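PDB 3KOP: uncharacterized protein from Arthrobacter sp., which is of unknown function but adopts a cyclophilin-like fold, belongs to the DUF3830 family and assembles with other copies of itself. Local coordinates for residues F[37-42]-F[151-156]; F[59-64]-F[177-182]; F[89-94]-F[136-141]; F[96-101]-F[130-135]. All blocks are in the same frame, centred on the assembly; numbering follows the deposited sequence. Where two conformers were deposited one is given.

Interaction 1. Residues F[37-42]-F[151-156]; sequences ALLLDD and VFATIV
Leu39 CD1 reaches the edge of the Phe152 ring, near the ring plane and 4.0 Å from Phe152 CD2, and the same methyl rests on Ala153 CB. This apolar centre belongs to an antiparallel strand pair in the curled sheet of the cyclophilin-like fold, formed where the end of strand 33-39 runs beside strand 145-157. The Phe152 ring stands between its own backbone N and carbonyl carbon (chi1 76°), which brings its edge to Leu39, while Thr47 and Val51 of helix 45-54 touch it from outside the pair. Ala37, Leu39, Ala153 and Ile155 share one face of the sheet. The small side chain of Ala37 accompanies a close approach of the backbones there, with Ala37 CA only 3.9 Å from Ile155 CA.

Leu38 and Thr154 face the other way, and Leu38 CB meets Val156 CG1 at 4.1 Å. Beyond the last bridge Leu40 turns toward the neighbouring strand and sets CD1 against Val151 CG1, 3.9 Å away. The two backbones are joined through Leu38 and Thr154, a hydrogen-bonded pair, with Leu38 N to Thr154 O at 2.8 Å and Thr154 N to Leu38 O at 2.9 Å. Further out, Asp41, just past the strand, makes a salt bridge with Arg22. Leu40 is the centre of an inverse gamma turn, whose weak bond runs from Asp41 N to Leu39 O and leaves the N-H of Leu40 to the neighbouring strand: Leu40 N lies 2.8 Å from Phe152 O in a nearly straight bond, approaching from 40° above the carbonyl plane.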
# COMPACT_ATOMS: atom_id res chain seq x y z
N ALA F 37 22.29 18.12 12.72
CA ALA F 37 20.96 17.65 13.03
C ALA F 37 20.69 17.80 14.51
O ALA F 37 21.56 17.54 15.34
CB ALA F 37 20.80 16.19 12.59
N LEU F 38 19.47 18.22 14.81
CA LEU F 38 18.95 18.28 16.15
C LEU F 38 18.48 16.90 16.53
O LEU F 38 17.70 16.27 15.83
CB LEU F 38 17.78 19.23 16.21
CG LEU F 38 16.96 19.23 17.48
CD1 LEU F 38 17.81 19.89 18.63
CD2 LEU F 38 15.64 19.95 17.24
N LEU F 39 18.91 16.47 17.71
CA LEU F 39 18.51 15.19 18.22
C LEU F 39 17.14 15.32 18.88
O LEU F 39 16.93 16.23 19.66
CB LEU F 39 19.56 14.76 19.22
CG LEU F 39 20.13 13.40 19.13
CD1 LEU F 39 20.56 13.04 17.71
CD2 LEU F 39 21.32 13.29 20.12
N LEU F 40 16.22 14.40 18.57
CA LEU F 40 14.82 14.54 18.98
C LEU F 40 14.59 13.87 20.34
O LEU F 40 13.90 12.84 20.46
CB LEU F 40 13.88 14.00 17.90
CG LEU F 40 13.92 14.72 16.54
CD1 LEU F 40 12.99 13.97 15.59
CD2 LEU F 40 13.58 16.26 16.61
N ASP F 41 15.20 14.48 21.37
CA ASP F 41 15.10 13.98 22.75
C ASP F 41 13.70 14.04 23.30
O ASP F 41 13.36 13.25 24.18
CB ASP F 41 16.06 14.75 23.67
CG ASP F 41 17.49 14.31 23.48
OD1 ASP F 41 17.72 13.11 23.60
OD2 ASP F 41 18.37 15.14 23.24
N ASP F 42 12.87 14.94 22.78
CA ASP F 42 11.45 15.01 23.18
C ASP F 42 10.61 13.81 22.68
O ASP F 42 9.99 13.14 23.47
CB ASP F 42 10.79 16.35 22.80
CG ASP F 42 10.88 16.71 21.30
OD1 ASP F 42 11.60 16.07 20.47
OD2 ASP F 42 10.21 17.71 20.96
N VAL F 151 12.40 7.97 13.64
CA VAL F 151 12.90 9.30 13.27
C VAL F 151 13.46 9.92 14.55
O VAL F 151 12.72 10.22 15.50
CB VAL F 151 11.79 10.24 12.70
CG1 VAL F 151 12.36 11.67 12.45
CG2 VAL F 151 11.14 9.67 11.42
N PHE F 152 14.79 10.10 14.60
CA PHE F 152 15.43 10.51 15.86
C PHE F 152 16.22 11.82 15.79
O PHE F 152 16.72 12.30 16.80
CB PHE F 152 16.33 9.36 16.40
CG PHE F 152 17.65 9.22 15.67
CD1 PHE F 152 17.75 8.38 14.55
CD2 PHE F 152 18.78 9.89 16.10
CE1 PHE F 152 18.92 8.24 13.89
CE2 PHE F 152 19.97 9.75 15.41
CZ PHE F 152 20.04 8.93 14.31
N ALA F 153 16.32 12.38 14.60
CA ALA F 153 16.96 13.65 14.41
C ALA F 153 16.45 14.34 13.17
O ALA F 153 15.86 13.70 12.26
CB ALA F 153 18.46 13.51 14.36
N THR F 154 16.62 15.65 13.16
CA THR F 154 16.22 16.44 12.01
C THR F 154 17.30 17.43 11.65
O THR F 154 17.84 18.16 12.50
CB THR F 154 14.88 17.13 12.25
OG1 THR F 154 14.36 17.55 10.99
CG2 THR F 154 15.02 18.34 13.20
N ILE F 155 17.67 17.42 10.37
CA ILE F 155 18.75 18.27 9.86
C ILE F 155 18.33 19.73 9.93
O ILE F 155 17.31 20.12 9.35
CB ILE F 155 19.22 17.83 8.46
CG1 ILE F 155 19.80 16.40 8.54
CG2 ILE F 155 20.30 18.78 7.90
CD1 ILE F 155 20.05 15.75 7.19
N VAL F 156 19.11 20.54 10.65
CA VAL F 156 18.83 21.96 10.80
C VAL F 156 19.85 22.88 10.11
O VAL F 156 19.58 24.06 9.93
CB VAL F 156 18.70 22.37 12.31
CG1 VAL F 156 17.47 21.72 12.94
CG2 VAL F 156 19.97 22.02 13.10

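Interaction 2. Residues F[59-64]-F[177-182]; sequences SQVFHG and ETLTFS
An antiparallel beta ladder joins strand 57-63 to strand 178-183, and its hydrogen-bonded pair here is Ser59 with Leu179. Leu179 N reaches Ser59 O at 2.9 Å, and Ser59 N returns a longer bond to Leu179 O. One step on, Gln60 and Thr178 form a non-hydrogen-bonded pair whose side chains diverge. A third backbone bond follows: Val61 N donates to Glu177 O at 3.2 Å from above the carbonyl plane.

Val61 carries the apolar part of the contact. Its CG1, placed between the backbone N and the carbonyl carbon (chi1 77°), presses on Glu177 CG at 3.5 Å, so the aliphatic part of an acidic side chain serves as packing surface. The other methyl, Val61 CG2, meets Leu179 CB at 3.8 Å, the two side chains crossing at about a right angle. The chain of Glu177 bends at chi2 and its carboxylate leads away from Val61: OE1 accepts from Thr178 N and from Lys30 N, and OE2 forms a salt bridge with Arg31.

Gln60 curls back at chi2, and its NE2 gives a nearly straight bond of 2.9 Å to Val61 O, in the plane of its amide and on a carbonyl lone pair; Ala174 O is a second acceptor for the same nitrogen. Gln60 OE1 receives a hydrogen from a water 2.9 Å away that also donates to Glu177 O. The alternation of a hydrogen-bonded and a non-hydrogen-bonded pair is that of an antiparallel ladder, here in the sheet of the cyclophilin-like fold, with a water bridging the Gln60 side chain to the other strand.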
# COMPACT_ATOMS: atom_id res chain seq x y z
N SER F 59 30.79 4.33 8.83
CA SER F 59 30.92 3.19 7.97
C SER F 59 30.60 3.55 6.52
O SER F 59 30.09 4.62 6.24
CB SER F 59 29.97 2.10 8.46
OG SER F 59 30.10 0.94 7.68
N GLN F 60 30.94 2.64 5.62
CA GLN F 60 30.66 2.78 4.18
C GLN F 60 29.25 3.28 3.96
O GLN F 60 28.30 2.79 4.57
CB GLN F 60 30.83 1.40 3.51
CG GLN F 60 30.29 1.27 2.10
CD GLN F 60 31.18 1.97 1.10
OE1 GLN F 60 32.35 1.63 1.00
NE2 GLN F 60 30.63 2.94 0.35
N VAL F 61 29.11 4.26 3.07
CA VAL F 61 27.80 4.82 2.74
C VAL F 61 27.14 4.02 1.60
O VAL F 61 27.81 3.45 0.72
CB VAL F 61 27.90 6.33 2.34
CG1 VAL F 61 28.44 6.49 0.91
CG2 VAL F 61 26.49 7.03 2.50
N PHE F 62 25.82 3.99 1.61
CA PHE F 62 25.06 3.41 0.52
C PHE F 62 23.94 4.36 0.14
O PHE F 62 23.41 5.04 0.98
CB PHE F 62 24.44 2.08 0.94
CG PHE F 62 25.44 1.06 1.40
CD1 PHE F 62 26.08 0.25 0.50
CD2 PHE F 62 25.66 0.85 2.74
CE1 PHE F 62 26.99 -0.70 0.91
CE2 PHE F 62 26.57 -0.10 3.16
CZ PHE F 62 27.23 -0.87 2.25
N HIS F 63 23.63 4.43 -1.14
CA HIS F 63 22.41 5.11 -1.57
C HIS F 63 21.25 4.13 -1.58
O HIS F 63 21.38 3.01 -2.06
CB HIS F 63 22.54 5.69 -2.95
CG HIS F 63 21.51 6.72 -3.23
ND1 HIS F 63 20.18 6.41 -3.40
CD2 HIS F 63 21.60 8.07 -3.31
CE1 HIS F 63 19.49 7.52 -3.59
NE2 HIS F 63 20.33 8.54 -3.56
N GLY F 64 20.07 4.55 -1.13
CA GLY F 64 18.93 3.63 -1.12
C GLY F 64 18.51 3.22 -2.51
O GLY F 64 18.68 3.99 -3.49
N GLU F 177 33.62 6.16 0.08
CA GLU F 177 32.90 7.21 0.76
C GLU F 177 32.40 6.63 2.03
O GLU F 177 31.94 5.48 2.05
CB GLU F 177 31.74 7.74 -0.10
CG GLU F 177 30.98 8.92 0.51
CD GLU F 177 31.88 10.10 0.89
OE1 GLU F 177 32.49 10.06 1.99
OE2 GLU F 177 31.93 11.08 0.11
N THR F 178 32.52 7.41 3.10
CA THR F 178 32.16 6.99 4.46
C THR F 178 31.16 7.99 5.02
O THR F 178 31.33 9.21 4.88
CB THR F 178 33.43 6.95 5.35
OG1 THR F 178 34.38 6.05 4.77
CG2 THR F 178 33.12 6.49 6.75
N LEU F 179 30.13 7.47 5.69
CA LEU F 179 29.15 8.30 6.37
C LEU F 179 29.37 8.23 7.90
O LEU F 179 29.28 7.15 8.52
CB LEU F 179 27.73 7.83 6.02
CG LEU F 179 26.57 8.57 6.67
CD1 LEU F 179 26.46 10.04 6.21
CD2 LEU F 179 25.25 7.80 6.43
N THR F 180 29.60 9.39 8.49
CA THR F 180 29.99 9.48 9.90
C THR F 180 29.01 10.30 10.73
O THR F 180 28.71 11.46 10.40
CB THR F 180 31.42 10.06 10.02
OG1 THR F 180 32.33 9.17 9.37
CG2 THR F 180 31.82 10.19 11.51
N PHE F 181 28.50 9.68 11.79
CA PHE F 181 27.71 10.38 12.78
C PHE F 181 28.58 10.67 14.02
O PHE F 181 29.20 9.77 14.58
CB PHE F 181 26.47 9.57 13.16
CG PHE F 181 25.54 9.27 11.98
CD1 PHE F 181 25.82 8.25 11.10
CD2 PHE F 181 24.34 9.98 11.82
CE1 PHE F 181 24.96 7.96 10.04
CE2 PHE F 181 23.48 9.68 10.78
CZ PHE F 181 23.79 8.66 9.89
N SER F 182 28.57 11.93 14.45
CA SER F 182 29.42 12.37 15.58
C SER F 182 28.69 13.41 16.41
O SER F 182 27.76 14.06 15.94
CB SER F 182 30.75 12.94 15.06
OG SER F 182 30.55 14.10 14.23
O HOH W 1 34.07 3.60 2.36

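Interaction 3. Residues F[89-94]-F[136-141]; sequences TVTPIP and NNLLLN
Pro92 and Leu139 meet ring to methyl: Pro92 CG lies 3.8 Å from Leu139 CD1, while Asn137 ND2 donates to Pro92 O at 2.9 Å. That bond is nearly straight and lies in the amide plane of Asn137, but it reaches the carbonyl from above, 46° out of its plane. Leu139 N supplies the other direct bond, 2.9 Å to Val90 O. Pro92 CG also touches Asn137 CB at 3.9 Å, so the proline ring packs on both residues. A water adds a bridge, donating to Pro92 O at 2.7 Å and accepting from Asn137 N at 2.9 Å.

A second shell fixes these groups. Asn137 ND2 has another acceptor in Gly134 O, and its OD1 takes the N-H of Asn69, so the amide is held at both ends and its rotation is set. Leu139 is the centre of an inverse gamma turn, which turns the chain just before strand 140-141. On the other segment Thr89 OG1 accepts from Thr91 N at 2.9 Å, an ST turn that shapes the approach to Pro92. The same hydroxyl is hydrogen-bonded to Asn136 of the second subunit, and Val90 has a backbone bond to the fourth subunit.

Neither partner forms a regular ladder with the other. Two direct bonds and one water take its place, and this is consistent with burial of an irregular segment: Val90 O receives a backbone N-H, and Pro92 O a side-chain N-H and a water.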
# COMPACT_ATOMS: atom_id res chain seq x y z
N THR F 89 8.19 6.36 11.16
CA THR F 89 7.59 6.75 9.90
C THR F 89 7.77 5.66 8.83
O THR F 89 8.75 4.87 8.84
CB THR F 89 8.20 8.10 9.40
OG1 THR F 89 7.43 8.60 8.30
CG2 THR F 89 9.66 7.89 8.99
N VAL F 90 6.81 5.60 7.90
CA VAL F 90 7.06 4.95 6.62
C VAL F 90 7.07 5.93 5.46
O VAL F 90 7.19 5.53 4.30
CB VAL F 90 6.12 3.77 6.33
CG1 VAL F 90 6.46 2.61 7.34
CG2 VAL F 90 4.63 4.20 6.39
N THR F 91 6.93 7.22 5.80
CA THR F 91 6.91 8.31 4.87
C THR F 91 7.96 9.33 5.32
O THR F 91 7.60 10.44 5.71
CB THR F 91 5.50 8.99 4.80
OG1 THR F 91 5.06 9.39 6.11
CG2 THR F 91 4.45 8.04 4.21
N PRO F 92 9.26 8.97 5.25
CA PRO F 92 10.25 9.92 5.68
C PRO F 92 10.33 11.16 4.78
O PRO F 92 10.10 11.09 3.56
CB PRO F 92 11.55 9.12 5.63
CG PRO F 92 11.32 8.07 4.62
CD PRO F 92 9.87 7.77 4.66
N ILE F 93 10.68 12.28 5.40
CA ILE F 93 10.67 13.58 4.75
C ILE F 93 12.05 14.22 4.73
O ILE F 93 12.96 13.75 5.43
CB ILE F 93 9.66 14.50 5.42
CG1 ILE F 93 10.18 14.97 6.78
CG2 ILE F 93 8.33 13.80 5.53
CD1 ILE F 93 9.23 16.03 7.46
N PRO F 94 12.23 15.29 3.89
CA PRO F 94 13.57 15.86 3.80
C PRO F 94 14.05 16.29 5.18
O PRO F 94 13.30 16.87 5.94
CB PRO F 94 13.38 17.08 2.89
CG PRO F 94 12.19 16.74 2.04
CD PRO F 94 11.30 15.93 2.95
N ASN F 136 8.88 12.50 -1.01
CA ASN F 136 8.10 11.52 -1.74
C ASN F 136 8.79 10.14 -1.68
O ASN F 136 9.01 9.50 -2.69
CB ASN F 136 7.85 11.99 -3.19
CG ASN F 136 6.88 13.15 -3.25
OD1 ASN F 136 6.40 13.64 -2.19
ND2 ASN F 136 6.58 13.63 -4.48
N ASN F 137 9.15 9.74 -0.46
CA ASN F 137 9.84 8.46 -0.19
C ASN F 137 8.86 7.52 0.47
O ASN F 137 8.03 7.96 1.28
CB ASN F 137 10.99 8.70 0.79
CG ASN F 137 11.85 9.88 0.41
OD1 ASN F 137 12.55 9.87 -0.61
ND2 ASN F 137 11.81 10.90 1.24
N LEU F 138 8.95 6.22 0.17
CA LEU F 138 8.18 5.21 0.90
C LEU F 138 9.10 4.13 1.44
O LEU F 138 9.94 3.57 0.70
CB LEU F 138 7.11 4.60 -0.01
CG LEU F 138 5.97 5.51 -0.45
CD1 LEU F 138 5.23 4.83 -1.65
CD2 LEU F 138 4.99 5.70 0.75
N LEU F 139 8.96 3.87 2.73
CA LEU F 139 9.74 2.85 3.41
C LEU F 139 9.02 1.51 3.29
O LEU F 139 8.36 0.99 4.21
CB LEU F 139 10.04 3.24 4.85
CG LEU F 139 11.31 4.12 5.01
CD1 LEU F 139 11.40 4.70 6.40
CD2 LEU F 139 12.60 3.30 4.68
N LEU F 140 9.16 0.97 2.09
CA LEU F 140 8.41 -0.22 1.66
C LEU F 140 9.25 -0.95 0.62
O LEU F 140 9.77 -0.32 -0.30
CB LEU F 140 7.10 0.25 1.03
CG LEU F 140 6.17 -0.70 0.30
CD1 LEU F 140 5.81 -1.85 1.12
CD2 LEU F 140 4.90 0.05 -0.11
N ASN F 141 9.41 -2.26 0.80
CA ASN F 141 10.20 -3.08 -0.10
C ASN F 141 9.55 -4.43 -0.37
O ASN F 141 8.60 -4.85 0.28
CB ASN F 141 11.64 -3.25 0.40
CG ASN F 141 11.76 -4.13 1.66
OD1 ASN F 141 11.20 -5.22 1.75
ND2 ASN F 141 12.58 -3.67 2.61
O HOH W 2 7.92 10.62 2.04

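Interaction 4. Residues F[96-101]-F[130-135]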
# COMPACT_ATOMS: atom_id res chain seq x y z
N ASP F 96 14.90 14.21 7.66
CA ASP F 96 14.78 13.13 8.64
C ASP F 96 16.06 12.31 8.73
O ASP F 96 16.75 12.00 7.71
CB ASP F 96 13.72 12.11 8.27
CG ASP F 96 12.32 12.54 8.56
OD1 ASP F 96 12.07 13.51 9.31
OD2 ASP F 96 11.43 11.82 8.03
N VAL F 97 16.34 11.92 9.96
CA VAL F 97 17.40 10.99 10.26
C VAL F 97 16.78 9.83 10.98
O VAL F 97 16.11 10.00 12.03
CB VAL F 97 18.58 11.62 11.06
CG1 VAL F 97 19.71 10.61 11.20
CG2 VAL F 97 19.08 12.92 10.42
N CYS F 98 16.96 8.64 10.41
CA CYS F 98 16.26 7.45 10.88
C CYS F 98 17.17 6.34 11.41
O CYS F 98 18.30 6.17 10.95
CB CYS F 98 15.42 6.88 9.74
SG CYS F 98 13.97 7.89 9.35
N TYR F 99 16.61 5.55 12.32
CA TYR F 99 17.27 4.39 12.91
C TYR F 99 16.39 3.18 12.65
O TYR F 99 15.18 3.20 12.95
CB TYR F 99 17.42 4.63 14.41
CG TYR F 99 18.10 3.56 15.27
CD1 TYR F 99 17.54 2.30 15.45
CD2 TYR F 99 19.22 3.85 15.99
CE1 TYR F 99 18.12 1.38 16.27
CE2 TYR F 99 19.82 2.94 16.82
CZ TYR F 99 19.29 1.69 16.94
OH TYR F 99 19.87 0.77 17.81
N PHE F 100 17.00 2.12 12.11
CA PHE F 100 16.36 0.83 11.91
C PHE F 100 17.20 -0.25 12.56
O PHE F 100 18.45 -0.27 12.42
CB PHE F 100 16.28 0.45 10.42
CG PHE F 100 15.70 1.51 9.52
CD1 PHE F 100 16.48 2.58 9.04
CD2 PHE F 100 14.38 1.42 9.09
CE1 PHE F 100 15.95 3.52 8.18
CE2 PHE F 100 13.85 2.37 8.19
CZ PHE F 100 14.63 3.41 7.77
N THR F 101 16.52 -1.19 13.22
CA THR F 101 17.15 -2.43 13.71
C THR F 101 16.83 -3.55 12.73
O THR F 101 15.67 -3.79 12.42
CB THR F 101 16.58 -2.78 15.09
OG1 THR F 101 16.91 -1.74 16.02
CG2 THR F 101 17.10 -4.13 15.60
N ALA F 130 20.17 6.30 8.69
CA ALA F 130 19.76 6.82 7.39
C ALA F 130 19.44 8.30 7.42
O ALA F 130 18.89 8.82 8.40
CB ALA F 130 18.53 6.02 6.82
N VAL F 131 19.76 8.96 6.31
CA VAL F 131 19.49 10.35 6.09
C VAL F 131 18.59 10.46 4.86
O VAL F 131 18.91 9.93 3.80
CB VAL F 131 20.80 11.12 5.83
CG1 VAL F 131 20.53 12.55 5.32
CG2 VAL F 131 21.63 11.17 7.11
N PHE F 132 17.47 11.14 5.02
CA PHE F 132 16.60 11.44 3.90
C PHE F 132 16.80 12.87 3.42
O PHE F 132 16.72 13.82 4.19
CB PHE F 132 15.16 11.12 4.28
CG PHE F 132 14.94 9.68 4.37
CD1 PHE F 132 14.58 8.96 3.23
CD2 PHE F 132 15.15 9.01 5.55
CE1 PHE F 132 14.37 7.60 3.30
CE2 PHE F 132 14.99 7.65 5.61
CZ PHE F 132 14.59 6.94 4.50
N TYR F 133 17.17 12.99 2.15
CA TYR F 133 17.60 14.29 1.59
C TYR F 133 16.60 14.89 0.64
O TYR F 133 16.79 16.01 0.22
CB TYR F 133 18.96 14.17 0.92
CG TYR F 133 19.02 13.30 -0.31
CD1 TYR F 133 18.82 13.83 -1.58
CD2 TYR F 133 19.34 11.93 -0.21
CE1 TYR F 133 18.89 13.03 -2.73
CE2 TYR F 133 19.41 11.13 -1.34
CZ TYR F 133 19.19 11.69 -2.60
OH TYR F 133 19.28 10.91 -3.72
N GLY F 134 15.54 14.17 0.32
CA GLY F 134 14.47 14.66 -0.57
C GLY F 134 13.13 14.10 -0.10
O GLY F 134 13.07 13.43 0.96
N ARG F 135 12.07 14.33 -0.87
CA ARG F 135 10.71 13.99 -0.47
C ARG F 135 10.14 12.84 -1.31
O ARG F 135 10.81 12.29 -2.19
CB ARG F 135 9.77 15.22 -0.55
CG ARG F 135 9.59 15.82 -1.96
CD ARG F 135 8.52 16.92 -1.96
NE ARG F 135 7.23 16.33 -1.61
CZ ARG F 135 6.24 16.99 -0.99
NH1 ARG F 135 6.39 18.28 -0.66
NH2 ARG F 135 5.11 16.34 -0.68
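Cys98 and Phe132 lie on the same side of an antiparallel strand pair, the sulfur beside the ring in an oblique sulfur-aromatic contact. Cys98 SG is 3.9 Å from Phe132 CE2 and 5.0 Å from the ring centroid, 68° off the ring normal. Both first torsions, -72° for Cys98 and -71° for Phe132, set the outer atom opposite the carbonyl carbon, and this brings sulfur and ring together across the strands. The ring also turns an edge to Asp96 O. Further along, Phe100 directs its ring edge at Ala130, with CE1 3.8 Å from Ala130 CB and the methyl in the ring plane.

The strands themselves are joined by three backbone hydrogen bonds. Cys98 and Ala130 form a hydrogen-bonded pair, Cys98 N to Ala130 O at 2.8 Å and Ala130 N to Cys98 O at 2.9 Å. Phe132 N adds an almost perfectly straight bond of 2.9 Å to Asp96 O. Val97 and Val131 point to the opposite face; Val97 CG1 passes 3.4 Å from the backbone Ala130 O. The Asp96 carboxylate looks elsewhere: OD2 accepts from Ile93 N and makes a salt bridge with Arg135 of the second subunit.

In the sheet, strand 96-103 runs between strands 125-132 and 145-157, while strand 125-132 has strand 70-76 along its other edge, whose Glu70 and Tyr72 touch Ala130.

In the fold
One curled antiparallel sheet serves all four contacts, but with different chemistry. Interactions 1 and 4 are buried ladders sharing a seam: strand 96-103 pairs with strand 145-157 through Val97, which faces both Phe152 and Ala153 in a classic beta bulge. Interaction 2, about 18 Å from interaction 1 between centres, is only partly buried and adds a bridging water and the aliphatic part of an acidic side chain to its ladder; it meets interaction 4 where His63 NE2 lies 2.6 Å from Tyr133 OH. Interaction 3 is also buried, yet joins irregular segments and lies among subunit contacts. It abuts interaction 4, with Pro92 CG 3.4 Å from Phe132 CE1, and both reach the second subunit.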